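Local structure of quinoline 2-oxidoreductase large subunit (Pseudomonas putida, 1T3Q) at residues A342-V353 and D410-H421. The protein binds the molybdenum cofactor, a molybdopterin cytosine dinucleotide, as the large subunit of an enzyme that oxidises quinoline at carbon 2. Numbering follows the deposited sequence.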
ATOM      1  N   ALA B 342     -41.254 -10.757  12.910  1.00 20.43           N
ATOM      2  CA  ALA B 342     -40.721 -11.647  13.933  1.00 20.52           C
ATOM      3  C   ALA B 342     -40.676 -10.960  15.298  1.00 20.79           C
ATOM      4  O   ALA B 342     -40.831 -11.611  16.330  1.00 19.58           O
ATOM      5  CB  ALA B 342     -39.327 -12.127  13.546  1.00 19.81           C
ATOM      6  N   VAL B 343     -40.467  -9.646  15.307  1.00 19.34           N
ATOM      7  CA  VAL B 343     -40.392  -8.905  16.568  1.00 19.72           C
ATOM      8  C   VAL B 343     -41.535  -7.906  16.727  1.00 19.93           C
ATOM      9  O   VAL B 343     -41.420  -6.934  17.477  1.00 20.71           O
ATOM     10  CB  VAL B 343     -39.055  -8.126  16.677  1.00 19.54           C
ATOM     11  CG1 VAL B 343     -37.869  -9.091  16.610  1.00 19.51           C
ATOM     12  CG2 VAL B 343     -38.962  -7.098  15.565  1.00 18.58           C
ATOM     13  N   ILE B 344     -42.641  -8.154  16.035  1.00 19.31           N
ATOM     14  CA  ILE B 344     -43.796  -7.258  16.067  1.00 19.57           C
ATOM     15  C   ILE B 344     -44.421  -7.026  17.453  1.00 19.63           C
ATOM     16  O   ILE B 344     -45.055  -5.993  17.680  1.00 21.01           O
ATOM     17  CB  ILE B 344     -44.896  -7.755  15.085  1.00 20.97           C
ATOM     18  CG1 ILE B 344     -45.851  -6.612  14.739  1.00 23.51           C
ATOM     19  CG2 ILE B 344     -45.679  -8.908  15.699  1.00 23.03           C
ATOM     20  CD1 ILE B 344     -45.229  -5.559  13.833  1.00 24.54           C
ATOM     21  N   LEU B 345     -44.248  -7.966  18.379  1.00 18.63           N
ATOM     22  CA  LEU B 345     -44.819  -7.810  19.716  1.00 20.44           C
ATOM     23  C   LEU B 345     -43.922  -6.957  20.595  1.00 20.78           C
ATOM     24  O   LEU B 345     -44.327  -6.496  21.665  1.00 20.01           O
ATOM     25  CB  LEU B 345     -45.027  -9.171  20.383  1.00 20.61           C
ATOM     26  CG  LEU B 345     -45.984 -10.104  19.641  1.00 21.30           C
ATOM     27  CD1 LEU B 345     -46.151 -11.398  20.425  1.00 21.38           C
ATOM     28  CD2 LEU B 345     -47.320  -9.408  19.461  1.00 20.73           C
ATOM     29  N   GLY B 346     -42.695  -6.762  20.134  1.00 21.81           N
ATOM     30  CA  GLY B 346     -41.748  -5.967  20.882  1.00 22.13           C
ATOM     31  C   GLY B 346     -41.619  -6.345  22.346  1.00 21.67           C
ATOM     32  O   GLY B 346     -41.320  -7.483  22.703  1.00 20.25           O
ATOM     33  N   VAL B 347     -41.890  -5.366  23.194  1.00 21.71           N
ATOM     34  CA  VAL B 347     -41.760  -5.491  24.637  1.00 22.55           C
ATOM     35  C   VAL B 347     -43.037  -5.910  25.381  1.00 22.38           C
ATOM     36  O   VAL B 347     -43.036  -6.046  26.610  1.00 20.67           O
ATOM     37  CB  VAL B 347     -41.253  -4.117  25.156  1.00 25.76           C
ATOM     38  CG1 VAL B 347     -42.266  -3.457  26.050  1.00 25.82           C
ATOM     39  CG2 VAL B 347     -39.918  -4.271  25.793  1.00 27.46           C
ATOM     40  N   TYR B 348     -44.107  -6.160  24.633  1.00 20.24           N
ATOM     41  CA  TYR B 348     -45.400  -6.458  25.231  1.00 20.84           C
ATOM     42  C   TYR B 348     -45.893  -7.895  25.248  1.00 21.07           C
ATOM     43  O   TYR B 348     -45.460  -8.732  24.462  1.00 21.58           O
ATOM     44  CB  TYR B 348     -46.452  -5.589  24.544  1.00 19.56           C
ATOM     45  CG  TYR B 348     -46.021  -4.146  24.387  1.00 20.37           C
ATOM     46  CD1 TYR B 348     -46.161  -3.236  25.434  1.00 20.45           C
ATOM     47  CD2 TYR B 348     -45.446  -3.698  23.196  1.00 20.03           C
ATOM     48  CE1 TYR B 348     -45.740  -1.910  25.297  1.00 20.31           C
ATOM     49  CE2 TYR B 348     -45.022  -2.381  23.049  1.00 18.88           C
ATOM     50  CZ  TYR B 348     -45.173  -1.493  24.100  1.00 19.90           C
ATOM     51  OH  TYR B 348     -44.752  -0.190  23.950  1.00 19.67           O
ATOM     52  N   LYS B 349     -46.822  -8.153  26.161  1.00 21.80           N
ATOM     53  CA  LYS B 349     -47.437  -9.462  26.300  1.00 22.45           C
ATOM     54  C   LYS B 349     -48.778  -9.421  25.565  1.00 21.77           C
ATOM     55  O   LYS B 349     -49.709  -8.735  25.982  1.00 22.78           O
ATOM     56  CB  LYS B 349     -47.634  -9.795  27.786  1.00 22.65           C
ATOM     57  CG  LYS B 349     -46.318  -9.956  28.546  1.00 23.37           C
ATOM     58  CD  LYS B 349     -46.512 -10.422  29.988  1.00 24.23           C
ATOM     59  CE  LYS B 349     -47.102  -9.339  30.871  1.00 25.10           C
ATOM     60  NZ  LYS B 349     -47.207  -9.790  32.293  1.00 25.45           N
ATOM     61  N   VAL B 350     -48.852 -10.138  24.449  1.00 22.47           N
ATOM     62  CA  VAL B 350     -50.062 -10.205  23.632  1.00 22.61           C
ATOM     63  C   VAL B 350     -50.316 -11.691  23.399  1.00 22.70           C
ATOM     64  O   VAL B 350     -49.605 -12.335  22.632  1.00 23.50           O
ATOM     65  CB  VAL B 350     -49.857  -9.497  22.267  1.00 23.43           C
ATOM     66  CG1 VAL B 350     -51.174  -9.446  21.507  1.00 22.85           C
ATOM     67  CG2 VAL B 350     -49.310  -8.087  22.487  1.00 22.88           C
ATOM     68  N   PRO B 351     -51.344 -12.251  24.055  1.00 23.34           N
ATOM     69  CA  PRO B 351     -51.703 -13.670  23.948  1.00 23.31           C
ATOM     70  C   PRO B 351     -52.140 -14.223  22.591  1.00 23.82           C
ATOM     71  O   PRO B 351     -51.860 -15.382  22.281  1.00 25.65           O
ATOM     72  CB  PRO B 351     -52.781 -13.825  25.013  1.00 23.19           C
ATOM     73  CG  PRO B 351     -53.478 -12.509  24.954  1.00 23.96           C
ATOM     74  CD  PRO B 351     -52.329 -11.526  24.880  1.00 23.40           C
ATOM     75  N   ALA B 352     -52.825 -13.418  21.785  1.00 22.08           N
ATOM     76  CA  ALA B 352     -53.281 -13.889  20.477  1.00 21.05           C
ATOM     77  C   ALA B 352     -52.698 -13.044  19.351  1.00 20.84           C
ATOM     78  O   ALA B 352     -52.849 -11.821  19.339  1.00 20.24           O
ATOM     79  CB  ALA B 352     -54.803 -13.866  20.411  1.00 20.44           C
ATOM     80  N   VAL B 353     -52.049 -13.704  18.397  1.00 20.49           N
ATOM     81  CA  VAL B 353     -51.428 -13.006  17.280  1.00 20.42           C
ATOM     82  C   VAL B 353     -51.671 -13.670  15.930  1.00 22.08           C
ATOM     83  O   VAL B 353     -51.686 -14.897  15.812  1.00 21.96           O
ATOM     84  CB  VAL B 353     -49.900 -12.899  17.482  1.00 19.85           C
ATOM     85  CG1 VAL B 353     -49.264 -12.117  16.326  1.00 19.22           C
ATOM     86  CG2 VAL B 353     -49.596 -12.234  18.814  1.00 17.69           C
ATOM     87  N   ASP B 410     -41.632 -11.203  35.516  1.00 25.69           N
ATOM     88  CA  ASP B 410     -41.915 -12.116  34.405  1.00 25.86           C
ATOM     89  C   ASP B 410     -40.722 -12.853  33.798  1.00 25.43           C
ATOM     90  O   ASP B 410     -40.878 -13.963  33.280  1.00 25.56           O
ATOM     91  CB  ASP B 410     -42.647 -11.364  33.289  1.00 25.73           C
ATOM     92  CG  ASP B 410     -44.041 -10.939  33.690  1.00 27.50           C
ATOM     93  OD1 ASP B 410     -44.623 -10.088  32.989  1.00 25.90           O
ATOM     94  OD2 ASP B 410     -44.558 -11.465  34.704  1.00 29.70           O
ATOM     95  N   PHE B 411     -39.539 -12.244  33.846  1.00 24.92           N
ATOM     96  CA  PHE B 411     -38.347 -12.864  33.277  1.00 25.14           C
ATOM     97  C   PHE B 411     -37.984 -14.166  33.982  1.00 25.53           C
ATOM     98  O   PHE B 411     -37.926 -14.216  35.211  1.00 25.56           O
ATOM     99  CB  PHE B 411     -37.148 -11.916  33.363  1.00 25.04           C
ATOM    100  CG  PHE B 411     -37.332 -10.621  32.621  1.00 25.85           C
ATOM    101  CD1 PHE B 411     -38.103  -9.595  33.158  1.00 27.48           C
ATOM    102  CD2 PHE B 411     -36.713 -10.420  31.393  1.00 26.70           C
ATOM    103  CE1 PHE B 411     -38.252  -8.383  32.482  1.00 28.51           C
ATOM    104  CE2 PHE B 411     -36.855  -9.214  30.707  1.00 26.82           C
ATOM    105  CZ  PHE B 411     -37.625  -8.194  31.254  1.00 26.26           C
ATOM    106  N   PRO B 412     -37.709 -15.235  33.212  1.00 24.58           N
ATOM    107  CA  PRO B 412     -37.718 -15.286  31.745  1.00 23.57           C
ATOM    108  C   PRO B 412     -39.132 -15.463  31.217  1.00 24.73           C
ATOM    109  O   PRO B 412     -39.930 -16.203  31.796  1.00 25.57           O
ATOM    110  CB  PRO B 412     -36.833 -16.490  31.441  1.00 22.34           C
ATOM    111  CG  PRO B 412     -37.173 -17.423  32.576  1.00 22.88           C
ATOM    112  CD  PRO B 412     -37.168 -16.488  33.776  1.00 25.33           C
ATOM    113  N   PHE B 413     -39.441 -14.787  30.118  1.00 23.87           N
ATOM    114  CA  PHE B 413     -40.773 -14.858  29.527  1.00 22.81           C
ATOM    115  C   PHE B 413     -40.722 -15.050  28.012  1.00 22.79           C
ATOM    116  O   PHE B 413     -40.046 -14.299  27.309  1.00 21.81           O
ATOM    117  CB  PHE B 413     -41.538 -13.573  29.847  1.00 24.13           C
ATOM    118  CG  PHE B 413     -42.928 -13.545  29.297  1.00 24.68           C
ATOM    119  CD1 PHE B 413     -43.966 -14.198  29.959  1.00 27.15           C
ATOM    120  CD2 PHE B 413     -43.199 -12.903  28.092  1.00 25.30           C
ATOM    121  CE1 PHE B 413     -45.254 -14.212  29.424  1.00 26.46           C
ATOM    122  CE2 PHE B 413     -44.479 -12.913  27.549  1.00 24.88           C
ATOM    123  CZ  PHE B 413     -45.509 -13.569  28.217  1.00 26.23           C
ATOM    124  N   THR B 414     -41.443 -16.048  27.509  1.00 22.94           N
ATOM    125  CA  THR B 414     -41.480 -16.300  26.068  1.00 23.07           C
ATOM    126  C   THR B 414     -42.823 -15.839  25.507  1.00 23.13           C
ATOM    127  O   THR B 414     -43.873 -16.353  25.897  1.00 23.40           O
ATOM    128  CB  THR B 414     -41.291 -17.799  25.742  1.00 23.38           C
ATOM    129  OG1 THR B 414     -40.023 -18.243  26.239  1.00 23.88           O
ATOM    130  CG2 THR B 414     -41.330 -18.026  24.240  1.00 23.99           C
ATOM    131  N   ASN B 415     -42.801 -14.871  24.593  1.00 22.10           N
ATOM    132  CA  ASN B 415     -44.047 -14.371  24.034  1.00 21.56           C
ATOM    133  C   ASN B 415     -44.633 -15.282  22.965  1.00 21.66           C
ATOM    134  O   ASN B 415     -44.045 -16.299  22.604  1.00 20.96           O
ATOM    135  CB  ASN B 415     -43.880 -12.939  23.488  1.00 22.01           C
ATOM    136  CG  ASN B 415     -42.986 -12.865  22.263  1.00 23.42           C
ATOM    137  OD1 ASN B 415     -42.825 -13.839  21.522  1.00 21.76           O
ATOM    138  ND2 ASN B 415     -42.419 -11.684  22.026  1.00 21.11           N
ATOM    139  N   ARG B 416     -45.806 -14.905  22.473  1.00 22.24           N
ATOM    140  CA  ARG B 416     -46.512 -15.683  21.460  1.00 24.11           C
ATOM    141  C   ARG B 416     -45.701 -16.001  20.207  1.00 25.19           C
ATOM    142  O   ARG B 416     -45.924 -17.034  19.573  1.00 26.17           O
ATOM    143  CB  ARG B 416     -47.802 -14.958  21.059  1.00 23.23           C
ATOM    144  CG  ARG B 416     -48.585 -15.639  19.945  1.00 24.94           C
ATOM    145  CD  ARG B 416     -49.210 -16.958  20.397  1.00 23.93           C
ATOM    146  NE  ARG B 416     -49.915 -17.611  19.299  1.00 25.70           N
ATOM    147  CZ  ARG B 416     -49.318 -18.266  18.307  1.00 23.81           C
ATOM    148  NH1 ARG B 416     -50.045 -18.821  17.348  1.00 24.33           N
ATOM    149  NH2 ARG B 416     -47.996 -18.387  18.283  1.00 25.33           N
ATOM    150  N   LEU B 417     -44.764 -15.130  19.846  1.00 23.74           N
ATOM    151  CA  LEU B 417     -43.965 -15.352  18.649  1.00 24.20           C
ATOM    152  C   LEU B 417     -42.622 -16.031  18.913  1.00 24.39           C
ATOM    153  O   LEU B 417     -41.734 -16.030  18.061  1.00 24.01           O
ATOM    154  CB  LEU B 417     -43.758 -14.032  17.898  1.00 25.07           C
ATOM    155  CG  LEU B 417     -45.051 -13.391  17.372  1.00 24.99           C
ATOM    156  CD1 LEU B 417     -44.721 -12.131  16.600  1.00 25.86           C
ATOM    157  CD2 LEU B 417     -45.788 -14.373  16.472  1.00 26.72           C
ATOM    158  N   GLY B 418     -42.482 -16.605  20.103  1.00 23.40           N
ATOM    159  CA  GLY B 418     -41.266 -17.321  20.437  1.00 22.71           C
ATOM    160  C   GLY B 418     -40.036 -16.541  20.861  1.00 22.63           C
ATOM    161  O   GLY B 418     -38.936 -17.089  20.835  1.00 23.05           O
ATOM    162  N   GLN B 419     -40.187 -15.275  21.233  1.00 21.17           N
ATOM    163  CA  GLN B 419     -39.023 -14.520  21.681  1.00 21.51           C
ATOM    164  C   GLN B 419     -38.992 -14.591  23.200  1.00 21.16           C
ATOM    165  O   GLN B 419     -39.970 -14.250  23.865  1.00 21.86           O
ATOM    166  CB  GLN B 419     -39.079 -13.052  21.238  1.00 21.69           C
ATOM    167  CG  GLN B 419     -37.779 -12.300  21.557  1.00 22.55           C
ATOM    168  CD  GLN B 419     -37.823 -10.816  21.212  1.00 24.12           C
ATOM    169  OE1 GLN B 419     -38.562 -10.043  21.823  1.00 23.28           O
ATOM    170  NE2 GLN B 419     -37.025 -10.412  20.229  1.00 24.62           N
ATOM    171  N   THR B 420     -37.873 -15.043  23.746  1.00 21.97           N
ATOM    172  CA  THR B 420     -37.741 -15.153  25.190  1.00 22.87           C
ATOM    173  C   THR B 420     -36.997 -13.954  25.768  1.00 22.28           C
ATOM    174  O   THR B 420     -35.867 -13.666  25.377  1.00 22.84           O
ATOM    175  CB  THR B 420     -36.991 -16.446  25.586  1.00 23.89           C
ATOM    176  OG1 THR B 420     -37.698 -17.583  25.071  1.00 24.90           O
ATOM    177  CG2 THR B 420     -36.895 -16.567  27.107  1.00 22.89           C
ATOM    178  N   HIS B 421     -37.646 -13.254  26.692  1.00 22.34           N
ATOM    179  CA  HIS B 421     -37.042 -12.099  27.347  1.00 22.98           C
ATOM    180  C   HIS B 421     -36.354 -12.621  28.609  1.00 22.47           C
ATOM    181  O   HIS B 421     -36.988 -13.291  29.431  1.00 22.94           O
ATOM    182  CB  HIS B 421     -38.117 -11.073  27.723  1.00 23.03           C
ATOM    183  CG  HIS B 421     -38.979 -10.642  26.576  1.00 25.26           C
ATOM    184  ND1 HIS B 421     -39.995 -11.424  26.071  1.00 26.80           N
ATOM    185  CD2 HIS B 421     -38.988  -9.501  25.848  1.00 23.11           C
ATOM    186  CE1 HIS B 421     -40.595 -10.781  25.084  1.00 25.10           C
ATOM    187  NE2 HIS B 421     -40.002  -9.612  24.928  1.00 26.05           N
TER
HETATM  188  O   HOH W   1     -40.744 -14.360  16.203  1.00 37.28           O
HETATM  189  O   HOH W   2     -42.956  -9.518  23.727  1.00 19.93           O
HETATM  190  O   HOH W   3     -40.794  -9.255  20.642  1.00 24.33           O
HETATM  191  O   HOH W   4     -47.174 -12.619  23.556  1.00 21.88           O
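L417 wedges between I344 and L345 of the turn and V353 of the strand that follows. CD1 meets I344 CG2 at 3.5 Å, tighter than carbons usually sit, while CD2 lies against V353 CG1, and L345 CD1 packs against L417 CG. Beside it, R416 lays the start of its chain along V353, with CG 3.7 Å from V353 CG2. The R416 CG stands anti to the backbone N (chi1 177°) and the chain then bends at chi2, which brings CD to P351 O and lets NE form a salt bridge with D174; D174 also accepts from the backbone N of V353.

At the other end K349 passes over one face of the F413 ring, its CD 4.1 Å from the ring centroid in a CH-pi contact. The bend at chi3 (-71°) then carries NZ to D410, whose OD1 it meets on the syn side at 2.7 Å in a salt bridge. A methionine here would probably leave the D410 carboxylate without its charged mate.

Between these ends waters bridge the polar groups. Two waters each donate to G346 O and accept from N415 ND2; the bond from ND2 is weak for the water that also donates to Q419 OE1, an oxygen that N464 holds as well. H421 NE2 adds a weak but nearly straight bond to G346 O, 3.3 Å long, in its ring plane. The same ring gives ND1 to F413 O, which H421 N approaches from the opposite face of the carbonyl plane. This is a two-stranded beta hairpin, 413-414 with 420-421, closed by a type I turn from N415 to G418 and packed against the two overlapping beta turns that lead into strand 352-360 of the molybdopterin-binding region.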